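Local atomic coordinates of putative ring-cleaving dioxygenase MhqO (Bacillus subtilis subsp. subtilis, PDB entry 3OAJ), a protein that probably cleaves the ring of aromatic compounds as an iron-dependent extradiol dioxygenase, and so may contribute to their breakdown and detoxification. Residues A[131-139]-A[149-157]; A[27-38]-A[48-56]. All blocks are in the same frame, centred on the assembly; numbering follows the deposited sequence. Where two conformers were deposited one is given.

Contact 1 of 2, residues A[131-139]-A[149-157]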
ATOM      1  N   GLU A 131      11.217 -11.869  -5.670  1.00 10.03           N
ATOM      2  CA  GLU A 131      12.414 -12.015  -4.839  0.50 10.65           C
ATOM      3  C   GLU A 131      13.424 -10.945  -5.193  1.00 11.23           C
ATOM      4  O   GLU A 131      13.762 -10.800  -6.367  1.00 12.08           O
ATOM      5  CB  GLU A 131      13.103 -13.351  -5.109  0.50 10.95           C
ATOM      6  CG  GLU A 131      12.370 -14.586  -4.681  0.50 12.72           C
ATOM      7  CD  GLU A 131      13.239 -15.808  -4.859  0.50 11.20           C
ATOM      8  OE1 GLU A 131      14.389 -15.645  -5.318  0.50 13.26           O
ATOM      9  OE2 GLU A 131      12.790 -16.918  -4.516  0.50 13.11           O
ATOM     10  N   ARG A 132      13.937 -10.226  -4.188  1.00 11.29           N
ATOM     11  CA  ARG A 132      15.047  -9.277  -4.419  1.00 12.26           C
ATOM     12  C   ARG A 132      15.902  -9.155  -3.168  1.00 12.68           C
ATOM     13  O   ARG A 132      15.377  -9.158  -2.054  1.00 12.42           O
ATOM     14  CB  ARG A 132      14.567  -7.876  -4.830  1.00 12.58           C
ATOM     15  CG  ARG A 132      13.686  -7.807  -6.076  1.00 13.16           C
ATOM     16  CD  ARG A 132      13.361  -6.373  -6.441  1.00 13.73           C
ATOM     17  NE  ARG A 132      12.500  -6.361  -7.613  1.00 13.34           N
ATOM     18  CZ  ARG A 132      11.317  -5.750  -7.695  1.00 12.55           C
ATOM     19  NH1 ARG A 132      10.872  -5.038  -6.665  1.00 12.93           N
ATOM     20  NH2 ARG A 132      10.603  -5.827  -8.816  1.00 12.86           N
ATOM     21  N   GLU A 133      17.220  -9.056  -3.352  1.00 13.84           N
ATOM     22  CA  GLU A 133      18.150  -8.887  -2.232  1.00 14.54           C
ATOM     23  C   GLU A 133      17.972  -7.524  -1.563  1.00 13.94           C
ATOM     24  O   GLU A 133      18.038  -7.418  -0.328  1.00 13.35           O
ATOM     25  CB  GLU A 133      19.613  -9.080  -2.688  1.00 16.47           C
ATOM     26  CG  GLU A 133      20.655  -9.073  -1.545  1.00 23.43           C
ATOM     27  CD  GLU A 133      20.590 -10.312  -0.653  1.00 20.09           C
ATOM     28  OE1 GLU A 133      20.204 -11.397  -1.142  1.00 24.39           O
ATOM     29  OE2 GLU A 133      20.951 -10.206   0.542  1.00 24.93           O
ATOM     30  N   GLU A 134      17.726  -6.496  -2.377  1.00 14.46           N
ATOM     31  CA  GLU A 134      17.555  -5.128  -1.857  1.00 14.92           C
ATOM     32  C   GLU A 134      16.378  -5.048  -0.876  1.00 13.93           C
ATOM     33  O   GLU A 134      15.344  -5.710  -1.076  1.00 13.79           O
ATOM     34  CB  GLU A 134      17.370  -4.130  -3.014  1.00 17.24           C
ATOM     35  CG  GLU A 134      17.393  -2.664  -2.579  1.00 21.33           C
ATOM     36  CD  GLU A 134      17.289  -1.660  -3.730  1.00 20.19           C
ATOM     37  OE1 GLU A 134      16.520  -1.891  -4.686  1.00 22.02           O
ATOM     38  OE2 GLU A 134      17.979  -0.616  -3.656  1.00 22.84           O
ATOM     39  N   GLY A 135      16.542  -4.236   0.172  1.00 12.82           N
ATOM     40  CA  GLY A 135      15.495  -4.023   1.180  1.00 12.71           C
ATOM     41  C   GLY A 135      15.781  -4.813   2.443  1.00 12.72           C
ATOM     42  O   GLY A 135      16.139  -5.995   2.369  1.00 12.59           O
ATOM     43  N   GLU A 136      15.634  -4.157   3.591  1.00 13.05           N
ATOM     44  CA  GLU A 136      15.921  -4.776   4.884  1.00 14.11           C
ATOM     45  C   GLU A 136      14.938  -5.893   5.171  1.00 13.40           C
ATOM     46  O   GLU A 136      13.742  -5.749   4.888  1.00 12.80           O
ATOM     47  CB  GLU A 136      15.800  -3.766   6.019  1.00 17.39           C
ATOM     48  CG  GLU A 136      16.680  -2.560   5.923  1.00 25.82           C
ATOM     49  CD  GLU A 136      16.669  -1.755   7.209  1.00 22.01           C
ATOM     50  OE1 GLU A 136      16.030  -2.208   8.204  1.00 27.20           O
ATOM     51  OE2 GLU A 136      17.324  -0.688   7.226  1.00 27.37           O
ATOM     52  N   ALA A 137      15.452  -6.984   5.734  1.00 12.79           N
ATOM     53  CA  ALA A 137      14.634  -8.084   6.257  1.00 12.23           C
ATOM     54  C   ALA A 137      13.540  -7.583   7.200  1.00 11.27           C
ATOM     55  O   ALA A 137      13.733  -6.628   7.971  1.00 11.40           O
ATOM     56  CB  ALA A 137      15.516  -9.101   6.982  1.00 12.77           C
ATOM     57  N   ASN A 138      12.396  -8.249   7.116  1.00 10.68           N
ATOM     58  CA  ASN A 138      11.286  -8.065   8.049  1.00 10.91           C
ATOM     59  C   ASN A 138      11.433  -9.098   9.170  1.00 11.60           C
ATOM     60  O   ASN A 138      11.336 -10.295   8.935  1.00 11.64           O
ATOM     61  CB  ASN A 138       9.947  -8.207   7.291  1.00 11.49           C
ATOM     62  CG  ASN A 138       8.728  -8.213   8.209  1.00 11.24           C
ATOM     63  OD1 ASN A 138       8.814  -7.880   9.402  1.00 12.40           O
ATOM     64  ND2 ASN A 138       7.568  -8.544   7.632  1.00 11.84           N
ATOM     65  N   THR A 139      11.651  -8.621  10.388  1.00 12.10           N
ATOM     66  CA  THR A 139      11.899  -9.497  11.530  1.00 12.56           C
ATOM     67  C   THR A 139      10.642  -9.855  12.322  1.00 12.83           C
ATOM     68  O   THR A 139      10.734 -10.478  13.384  1.00 13.63           O
ATOM     69  CB  THR A 139      12.958  -8.898  12.462  1.00 12.77           C
ATOM     70  OG1 THR A 139      12.513  -7.623  12.928  1.00 13.91           O
ATOM     71  CG2 THR A 139      14.285  -8.723  11.712  1.00 13.56           C
ATOM     72  N   VAL A 149      12.351 -15.521   5.078  1.00 10.75           N
ATOM     73  CA  VAL A 149      11.311 -15.577   4.038  1.00 10.43           C
ATOM     74  C   VAL A 149      10.287 -14.434   4.086  1.00  9.93           C
ATOM     75  O   VAL A 149       9.530 -14.259   3.138  1.00 10.18           O
ATOM     76  CB  VAL A 149      10.528 -16.945   4.042  1.00 10.36           C
ATOM     77  CG1 VAL A 149      11.447 -18.110   3.717  1.00 10.20           C
ATOM     78  CG2 VAL A 149       9.803 -17.187   5.365  1.00 10.82           C
ATOM     79  N   ALA A 150      10.265 -13.649   5.167  1.00  9.90           N
ATOM     80  CA  ALA A 150       9.188 -12.673   5.376  1.00 10.52           C
ATOM     81  C   ALA A 150       9.174 -11.596   4.306  1.00 10.41           C
ATOM     82  O   ALA A 150      10.228 -11.206   3.768  1.00 10.19           O
ATOM     83  CB  ALA A 150       9.315 -12.048   6.747  1.00 11.24           C
ATOM     84  N   ILE A 151       7.969 -11.117   3.995  1.00 10.27           N
ATOM     85  CA  ILE A 151       7.791  -9.979   3.098  1.00 10.29           C
ATOM     86  C   ILE A 151       8.478  -8.753   3.690  1.00  9.97           C
ATOM     87  O   ILE A 151       8.179  -8.332   4.809  1.00 10.51           O
ATOM     88  CB  ILE A 151       6.286  -9.724   2.833  1.00 10.59           C
ATOM     89  CG1 ILE A 151       5.722 -10.900   2.030  1.00 10.48           C
ATOM     90  CG2 ILE A 151       6.066  -8.381   2.133  1.00 11.70           C
ATOM     91  CD1 ILE A 151       4.206 -10.948   2.003  1.00 11.41           C
ATOM     92  N   LYS A 152       9.410  -8.191   2.927  1.00 10.01           N
ATOM     93  CA  LYS A 152      10.220  -7.054   3.383  1.00 10.12           C
ATOM     94  C   LYS A 152       9.532  -5.695   3.204  1.00 10.39           C
ATOM     95  O   LYS A 152       9.938  -4.690   3.779  1.00 11.89           O
ATOM     96  CB  LYS A 152      11.564  -7.068   2.660  1.00 10.75           C
ATOM     97  CG  LYS A 152      12.303  -8.391   2.868  1.00 12.63           C
ATOM     98  CD  LYS A 152      13.774  -8.326   2.482  1.00 11.77           C
ATOM     99  CE  LYS A 152      13.958  -8.298   0.970  1.00 12.26           C
ATOM    100  NZ  LYS A 152      15.403  -8.180   0.609  1.00 11.49           N
ATOM    101  N   GLY A 153       8.483  -5.670   2.401  1.00 10.30           N
ATOM    102  CA  GLY A 153       7.743  -4.433   2.120  1.00 10.66           C
ATOM    103  C   GLY A 153       7.204  -4.543   0.709  1.00  9.79           C
ATOM    104  O   GLY A 153       7.153  -5.642   0.150  1.00  9.39           O
ATOM    105  N   PHE A 154       6.787  -3.419   0.124  1.00  9.92           N
ATOM    106  CA  PHE A 154       6.415  -3.422  -1.286  1.00 10.00           C
ATOM    107  C   PHE A 154       7.651  -3.543  -2.144  1.00 10.13           C
ATOM    108  O   PHE A 154       8.665  -2.917  -1.858  1.00  9.99           O
ATOM    109  CB  PHE A 154       5.704  -2.126  -1.692  1.00 10.08           C
ATOM    110  CG  PHE A 154       4.435  -1.870  -0.946  1.00  9.77           C
ATOM    111  CD1 PHE A 154       3.418  -2.815  -0.939  1.00  9.66           C
ATOM    112  CD2 PHE A 154       4.272  -0.691  -0.224  1.00 10.44           C
ATOM    113  CE1 PHE A 154       2.243  -2.574  -0.243  1.00  8.83           C
ATOM    114  CE2 PHE A 154       3.108  -0.443   0.483  1.00  9.83           C
ATOM    115  CZ  PHE A 154       2.085  -1.381   0.468  1.00  9.67           C
ATOM    116  N   GLY A 155       7.557  -4.345  -3.195  1.00 10.34           N
ATOM    117  CA  GLY A 155       8.512  -4.264  -4.288  1.00 10.63           C
ATOM    118  C   GLY A 155       8.216  -3.070  -5.177  1.00 10.45           C
ATOM    119  O   GLY A 155       9.094  -2.582  -5.896  1.00 10.64           O
ATOM    120  N   GLY A 156       6.969  -2.605  -5.132  1.00 10.70           N
ATOM    121  CA  GLY A 156       6.490  -1.535  -5.999  1.00  9.52           C
ATOM    122  C   GLY A 156       5.026  -1.776  -6.305  1.00  9.30           C
ATOM    123  O   GLY A 156       4.311  -2.349  -5.480  1.00  9.46           O
ATOM    124  N   ALA A 157       4.602  -1.365  -7.490  1.00  9.27           N
ATOM    125  CA  ALA A 157       3.211  -1.451  -7.910  1.00  9.38           C
ATOM    126  C   ALA A 157       3.123  -1.336  -9.415  1.00  9.67           C
ATOM    127  O   ALA A 157       4.054  -0.828 -10.070  1.00  9.70           O
ATOM    128  CB  ALA A 157       2.362  -0.344  -7.241  1.00 10.57           C
TER
HETATM  129  O   HOH W   1      11.194  -5.199   6.278  1.00 11.84           O
HETATM  130  O   HOH W   2      12.508  -3.426   3.906  1.00 17.44           O
HETATM  131  O   HOH W   3      12.441 -10.605   5.420  1.00 11.93           O
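Asn138 and Lys152 mark the closest approach of the two backbones, with their CA atoms 4.9 Å apart, yet 131-139 and 149-157 share no direct main-chain hydrogen bond. The first segment leaves strand 126-131 and arches as a loop over the start of strand 153-160. Three waters stand in for backbone pairing: two bridge the carbonyls of Glu136 and Lys152, and a third takes the N-H of Asn138 and gives to Ala150 O.

Lys152 is buried and runs up inside the arch, its CB and CG against Glu136 O. A bend at chi3 (-74°) turns CE and the ammonium under the crest of the loop, where NZ gives hydrogen bonds to Arg132 O at 2.8 Å, Glu134 O at 3.0 Å and Gly135 O at 2.9 Å. Arg132 O and Gly135 O are met moderately tilted from their carbonyl planes, whereas NZ sits well above that of Glu134. All three N-H directions are thus used on main-chain oxygens, and the positive charge would be partly offset by these dipoles.

Asn138 closes the far end, its amide directed by chi1 of 172° so that ND2 reaches Ile151 O at 2.9 Å. OD1 takes the backbone N of Trp140, which fixes the rotation of the amide; CB of Ala150 packs against CB of Asn138. At the other end the extended Arg132 donates from NH1 to Gly155 O (3.1 Å), while its NE forms a salt bridge with Glu114.

Gly155 and Gly156 make a classic beta bulge opposite strand 79-87. The loop passes across that strand to join 126-131 with 153-160, antiparallel strands of one mixed sheet, and links the two vicinal oxygen chelate modules round a lysine held by main-chain carbonyls.

Contact 2 of 2, residues A[27-38]-A[48-56]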
ATOM      1  N   ALA A  27      -2.308 -10.668   8.019  1.00 11.41           N
ATOM      2  CA  ALA A  27      -1.531 -11.180   9.161  1.00 11.24           C
ATOM      3  C   ALA A  27      -1.382 -12.699   9.108  1.00 11.56           C
ATOM      4  O   ALA A  27      -0.264 -13.218   9.176  1.00 12.88           O
ATOM      5  CB  ALA A  27      -2.160 -10.747  10.497  1.00 11.18           C
ATOM      6  N   GLY A  28      -2.497 -13.411   8.983  1.00 11.80           N
ATOM      7  CA  GLY A  28      -2.498 -14.877   9.019  1.00 11.98           C
ATOM      8  C   GLY A  28      -1.704 -15.546   7.907  1.00 12.30           C
ATOM      9  O   GLY A  28      -0.878 -16.430   8.157  1.00 13.53           O
ATOM     10  N   VAL A  29      -1.953 -15.140   6.670  1.00 11.62           N
ATOM     11  CA  VAL A  29      -1.273 -15.763   5.527  1.00 11.36           C
ATOM     12  C   VAL A  29       0.047 -15.043   5.202  1.00 11.48           C
ATOM     13  O   VAL A  29       1.105 -15.680   5.127  1.00 12.24           O
ATOM     14  CB  VAL A  29      -2.218 -15.833   4.299  1.00 11.56           C
ATOM     15  CG1 VAL A  29      -1.494 -16.409   3.082  1.00 12.57           C
ATOM     16  CG2 VAL A  29      -3.439 -16.698   4.638  1.00 12.09           C
ATOM     17  N   LEU A  30      -0.006 -13.720   5.058  1.00 11.35           N
ATOM     18  CA  LEU A  30       1.161 -12.968   4.606  1.00 11.19           C
ATOM     19  C   LEU A  30       2.126 -12.613   5.732  1.00 11.56           C
ATOM     20  O   LEU A  30       3.250 -12.182   5.462  1.00 12.29           O
ATOM     21  CB  LEU A  30       0.767 -11.719   3.799  1.00 11.40           C
ATOM     22  CG  LEU A  30      -0.006 -11.997   2.501  1.00 10.54           C
ATOM     23  CD1 LEU A  30      -0.153 -10.717   1.723  1.00 11.49           C
ATOM     24  CD2 LEU A  30       0.690 -13.043   1.650  1.00 11.68           C
ATOM     25  N   GLY A  31       1.689 -12.783   6.981  1.00 11.29           N
ATOM     26  CA  GLY A  31       2.567 -12.583   8.124  1.00 11.66           C
ATOM     27  C   GLY A  31       2.883 -11.140   8.468  1.00 12.05           C
ATOM     28  O   GLY A  31       3.792 -10.903   9.264  1.00 12.48           O
ATOM     29  N   LEU A  32       2.159 -10.186   7.886  1.00 11.97           N
ATOM     30  CA  LEU A  32       2.400  -8.767   8.177  1.00 11.39           C
ATOM     31  C   LEU A  32       1.883  -8.420   9.559  1.00 11.35           C
ATOM     32  O   LEU A  32       0.958  -9.063  10.079  1.00 11.26           O
ATOM     33  CB  LEU A  32       1.759  -7.855   7.123  1.00 12.02           C
ATOM     34  CG  LEU A  32       2.145  -8.074   5.655  1.00 12.38           C
ATOM     35  CD1 LEU A  32       1.494  -7.016   4.784  1.00 12.72           C
ATOM     36  CD2 LEU A  32       3.657  -8.095   5.471  1.00 12.78           C
ATOM     37  N   ARG A  33       2.504  -7.413  10.166  1.00 11.46           N
ATOM     38  CA  ARG A  33       2.109  -6.953  11.481  1.00 11.76           C
ATOM     39  C   ARG A  33       1.012  -5.924  11.333  1.00 11.87           C
ATOM     40  O   ARG A  33       1.127  -5.024  10.506  1.00 12.61           O
ATOM     41  CB  ARG A  33       3.307  -6.332  12.189  1.00 11.97           C
ATOM     42  CG  ARG A  33       2.936  -5.720  13.525  1.00 10.94           C
ATOM     43  CD  ARG A  33       4.113  -5.165  14.290  1.00 12.58           C
ATOM     44  NE  ARG A  33       3.667  -4.733  15.615  1.00 13.17           N
ATOM     45  CZ  ARG A  33       4.459  -4.208  16.546  1.00 14.32           C
ATOM     46  NH1 ARG A  33       5.757  -4.030  16.305  1.00 14.72           N
ATOM     47  NH2 ARG A  33       3.945  -3.865  17.730  1.00 14.89           N
ATOM     48  N   LEU A  34      -0.039  -6.060  12.137  1.00 11.92           N
ATOM     49  CA  LEU A  34      -1.026  -5.010  12.277  1.00 11.35           C
ATOM     50  C   LEU A  34      -0.399  -3.957  13.173  1.00 10.75           C
ATOM     51  O   LEU A  34      -0.295  -4.158  14.382  1.00 10.87           O
ATOM     52  CB  LEU A  34      -2.332  -5.544  12.890  1.00 12.43           C
ATOM     53  CG  LEU A  34      -3.430  -4.488  13.108  1.00 13.06           C
ATOM     54  CD1 LEU A  34      -3.857  -3.856  11.800  1.00 14.09           C
ATOM     55  CD2 LEU A  34      -4.636  -5.066  13.839  1.00 14.06           C
ATOM     56  N   VAL A  35       0.065  -2.867  12.559  1.00 11.43           N
ATOM     57  CA  VAL A  35       0.792  -1.829  13.290  1.00 12.02           C
ATOM     58  C   VAL A  35      -0.108  -0.729  13.828  1.00 11.84           C
ATOM     59  O   VAL A  35       0.300   0.022  14.702  1.00 12.72           O
ATOM     60  CB  VAL A  35       1.972  -1.218  12.472  1.00 12.86           C
ATOM     61  CG1 VAL A  35       3.018  -2.283  12.187  1.00 13.83           C
ATOM     62  CG2 VAL A  35       1.485  -0.554  11.187  1.00 13.89           C
ATOM     63  N   LYS A  36      -1.332  -0.618  13.307  1.00 11.20           N
ATOM     64  CA  LYS A  36      -2.268   0.393  13.826  1.00 11.53           C
ATOM     65  C   LYS A  36      -3.705   0.028  13.503  1.00 11.93           C
ATOM     66  O   LYS A  36      -4.048  -0.273  12.357  1.00 11.95           O
ATOM     67  CB  LYS A  36      -1.924   1.786  13.250  1.00 11.57           C
ATOM     68  CG  LYS A  36      -2.655   2.963  13.926  1.00 11.83           C
ATOM     69  CD  LYS A  36      -2.242   3.125  15.387  1.00 12.24           C
ATOM     70  CE  LYS A  36      -0.738   3.225  15.537  1.00 12.39           C
ATOM     71  NZ  LYS A  36      -0.335   3.453  16.962  1.00 12.04           N
ATOM     72  N   GLN A  37      -4.549   0.046  14.531  1.00 12.28           N
ATOM     73  CA  GLN A  37      -5.976  -0.003  14.295  1.00 13.42           C
ATOM     74  C   GLN A  37      -6.548   1.313  14.743  1.00 12.87           C
ATOM     75  O   GLN A  37      -6.379   1.747  15.895  1.00 12.92           O
ATOM     76  CB  GLN A  37      -6.683  -1.185  14.963  1.00 16.20           C
ATOM     77  CG  GLN A  37      -6.421  -1.357  16.408  1.00 20.93           C
ATOM     78  CD  GLN A  37      -7.337  -2.393  17.009  1.00 19.58           C
ATOM     79  OE1 GLN A  37      -8.567  -2.203  17.083  1.00 20.85           O
ATOM     80  NE2 GLN A  37      -6.753  -3.511  17.427  1.00 21.70           N
ATOM     81  N   THR A  38      -7.200   1.964  13.795  1.00 12.40           N
ATOM     82  CA  THR A  38      -7.836   3.237  14.068  1.00 12.14           C
ATOM     83  C   THR A  38      -9.121   3.286  13.272  1.00 12.33           C
ATOM     84  O   THR A  38      -9.631   2.235  12.871  1.00 11.75           O
ATOM     85  CB  THR A  38      -6.845   4.428  13.817  1.00 12.53           C
ATOM     86  OG1 THR A  38      -7.441   5.660  14.244  1.00 12.94           O
ATOM     87  CG2 THR A  38      -6.397   4.528  12.350  1.00 11.31           C
ATOM     88  N   HIS A  48      -9.856   1.865  10.063  1.00 11.40           N
ATOM     89  CA  HIS A  48      -8.735   2.025   9.172  1.00 10.97           C
ATOM     90  C   HIS A  48      -7.625   1.199   9.786  1.00 10.56           C
ATOM     91  O   HIS A  48      -7.161   1.521  10.876  1.00 11.35           O
ATOM     92  CB  HIS A  48      -8.313   3.495   9.071  1.00 11.63           C
ATOM     93  CG  HIS A  48      -7.352   3.771   7.953  1.00 10.28           C
ATOM     94  ND1 HIS A  48      -6.744   4.997   7.778  1.00 12.22           N
ATOM     95  CD2 HIS A  48      -6.866   2.968   6.975  1.00 11.49           C
ATOM     96  CE1 HIS A  48      -5.955   4.944   6.716  1.00 11.39           C
ATOM     97  NE2 HIS A  48      -6.014   3.727   6.210  1.00 11.45           N
ATOM     98  N   LEU A  49      -7.218   0.137   9.082  1.00  9.97           N
ATOM     99  CA  LEU A  49      -6.192  -0.788   9.571  1.00 10.24           C
ATOM    100  C   LEU A  49      -4.915  -0.596   8.768  1.00 10.15           C
ATOM    101  O   LEU A  49      -4.948  -0.492   7.541  1.00 10.74           O
ATOM    102  CB  LEU A  49      -6.656  -2.246   9.441  1.00 11.13           C
ATOM    103  CG  LEU A  49      -8.002  -2.604  10.077  1.00 11.98           C
ATOM    104  CD1 LEU A  49      -8.237  -4.103   9.881  1.00 11.41           C
ATOM    105  CD2 LEU A  49      -8.041  -2.223  11.559  1.00 11.57           C
ATOM    106  N   TYR A  50      -3.786  -0.578   9.468  1.00 10.10           N
ATOM    107  CA  TYR A  50      -2.471  -0.454   8.833  1.00 10.64           C
ATOM    108  C   TYR A  50      -1.641  -1.689   9.160  1.00 10.62           C
ATOM    109  O   TYR A  50      -1.456  -2.046  10.337  1.00 11.27           O
ATOM    110  CB  TYR A  50      -1.730   0.768   9.366  1.00 11.26           C
ATOM    111  CG  TYR A  50      -2.301   2.136   9.061  1.00 11.74           C
ATOM    112  CD1 TYR A  50      -3.272   2.714   9.879  1.00 11.51           C
ATOM    113  CD2 TYR A  50      -1.783   2.900   8.021  1.00 11.72           C
ATOM    114  CE1 TYR A  50      -3.745   4.010   9.644  1.00 12.46           C
ATOM    115  CE2 TYR A  50      -2.248   4.189   7.766  1.00 12.22           C
ATOM    116  CZ  TYR A  50      -3.238   4.734   8.575  1.00 12.27           C
ATOM    117  OH  TYR A  50      -3.675   6.017   8.338  1.00 13.37           O
ATOM    118  N   PHE A  51      -1.162  -2.346   8.108  1.00 10.39           N
ATOM    119  CA  PHE A  51      -0.262  -3.498   8.236  1.00 10.69           C
ATOM    120  C   PHE A  51       1.090  -3.135   7.641  1.00 10.76           C
ATOM    121  O   PHE A  51       1.177  -2.337   6.696  1.00 11.69           O
ATOM    122  CB  PHE A  51      -0.808  -4.717   7.474  1.00 11.50           C
ATOM    123  CG  PHE A  51      -2.112  -5.263   8.016  1.00 10.73           C
ATOM    124  CD1 PHE A  51      -2.119  -6.328   8.914  1.00 11.51           C
ATOM    125  CD2 PHE A  51      -3.341  -4.734   7.603  1.00 11.44           C
ATOM    126  CE1 PHE A  51      -3.313  -6.844   9.405  1.00 11.39           C
ATOM    127  CE2 PHE A  51      -4.551  -5.241   8.108  1.00 11.46           C
ATOM    128  CZ  PHE A  51      -4.533  -6.300   8.998  1.00 11.61           C
ATOM    129  N   GLY A  52       2.152  -3.727   8.168  1.00 10.82           N
ATOM    130  CA  GLY A  52       3.466  -3.492   7.594  1.00 11.07           C
ATOM    131  C   GLY A  52       4.493  -4.458   8.144  1.00 11.03           C
ATOM    132  O   GLY A  52       4.139  -5.534   8.659  1.00 11.29           O
ATOM    133  N   ASN A  53       5.766  -4.075   8.050  1.00 11.30           N
ATOM    134  CA  ASN A  53       6.834  -4.870   8.648  1.00 11.72           C
ATOM    135  C   ASN A  53       6.864  -4.668  10.163  1.00 12.06           C
ATOM    136  O   ASN A  53       5.967  -4.034  10.727  1.00 11.41           O
ATOM    137  CB  ASN A  53       8.188  -4.607   7.961  1.00 11.90           C
ATOM    138  CG  ASN A  53       8.830  -3.280   8.357  1.00 12.25           C
ATOM    139  OD1 ASN A  53       8.226  -2.432   9.010  1.00 11.28           O
ATOM    140  ND2 ASN A  53      10.089  -3.117   7.972  1.00 12.45           N
ATOM    141  N   GLU A  54       7.891  -5.183  10.834  1.00 12.98           N
ATOM    142  CA  GLU A  54       7.935  -5.118  12.304  1.00 14.02           C
ATOM    143  C   GLU A  54       7.781  -3.682  12.816  1.00 14.04           C
ATOM    144  O   GLU A  54       7.202  -3.469  13.878  1.00 14.92           O
ATOM    145  CB  GLU A  54       9.187  -5.810  12.868  1.00 15.80           C
ATOM    146  CG  GLU A  54      10.467  -4.992  12.837  1.00 20.53           C
ATOM    147  CD  GLU A  54      11.016  -4.771  11.435  1.00 18.03           C
ATOM    148  OE1 GLU A  54      10.943  -5.697  10.586  1.00 21.53           O
ATOM    149  OE2 GLU A  54      11.502  -3.646  11.172  1.00 21.74           O
ATOM    150  N   GLY A  55       8.249  -2.709  12.034  1.00 13.48           N
ATOM    151  CA  GLY A  55       8.233  -1.306  12.458  1.00 13.61           C
ATOM    152  C   GLY A  55       7.203  -0.437  11.771  1.00 13.59           C
ATOM    153  O   GLY A  55       7.156   0.780  11.998  1.00 13.63           O
ATOM    154  N   GLY A  56       6.389  -1.047  10.916  1.00 13.26           N
ATOM    155  CA  GLY A  56       5.458  -0.288  10.067  1.00 13.22           C
ATOM    156  C   GLY A  56       6.192   0.795   9.287  1.00 13.26           C
ATOM    157  O   GLY A  56       5.725   1.925   9.202  1.00 13.98           O
TER
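Leu34 lays its CD1 over one face of the Phe51 ring, a CH-pi contact with the methyl 3.9 Å from the ring centroid and 14° off the normal. With CG anti to the backbone N (chi1 179°), that branch also reaches CB of Leu49. CB of Ala27, on helix 19-29, touches CE1 of the same ring.

Across the other face of the sheet, Thr38 CG2 meets the edge of the Tyr50 ring, 3.8 Å from CE1, and Lys36 CB approaches the ring at CD1. The two strands, 33-39 and 47-52, form an antiparallel hairpin in the beta-alpha-beta-beta-beta unit typical of the vicinal oxygen chelate fold. Its pairing is broken once by a classic beta bulge: Val35 N and Lys36 N both donate to Tyr50 O, at 2.8 and 3.3 Å, and CG1 of Val35 lies 3.8 Å from CA of Gly56.

Beyond strand 47-52 the chain turns tightly from Asn53 to Gly56, and extended Arg33 pins it by giving NH1 to Glu54 O (2.9 Å), in the carbonyl plane. NH2 of Arg33 goes on to Gln280 O. Lys36 leads away to a salt bridge with Asp277. The side chain of His48 is about 3 Å from a bound sulfate, probably from the crystallisation liquor, and about 6 Å from the zinc ion; its NE2 is hydrogen-bonded to Thr63 OG1 on strand 61-66.

From the N terminus, strand 9-16 and helix 19-29 lead into contact 2, which closes the hairpin between strands 33-39 and 47-52 at one margin of the first mixed sheet. Contact 1 comes later and closes a second loop, between 131-139 and 149-157, where the chain enters strand 153-160 of the other sheet. The two are in series, neither nested nor crossing, with centres about 15 Å apart. They nonetheless touch: Glu54 OE1, from the turn after strand 47-52, is probably hydrogen-bonded to Thr139 N at 3.0 Å, and CD1 of Ile151 packs on Leu30 O. The turn after strand 47-52 in one sheet is thereby joined to the connection that feeds the other.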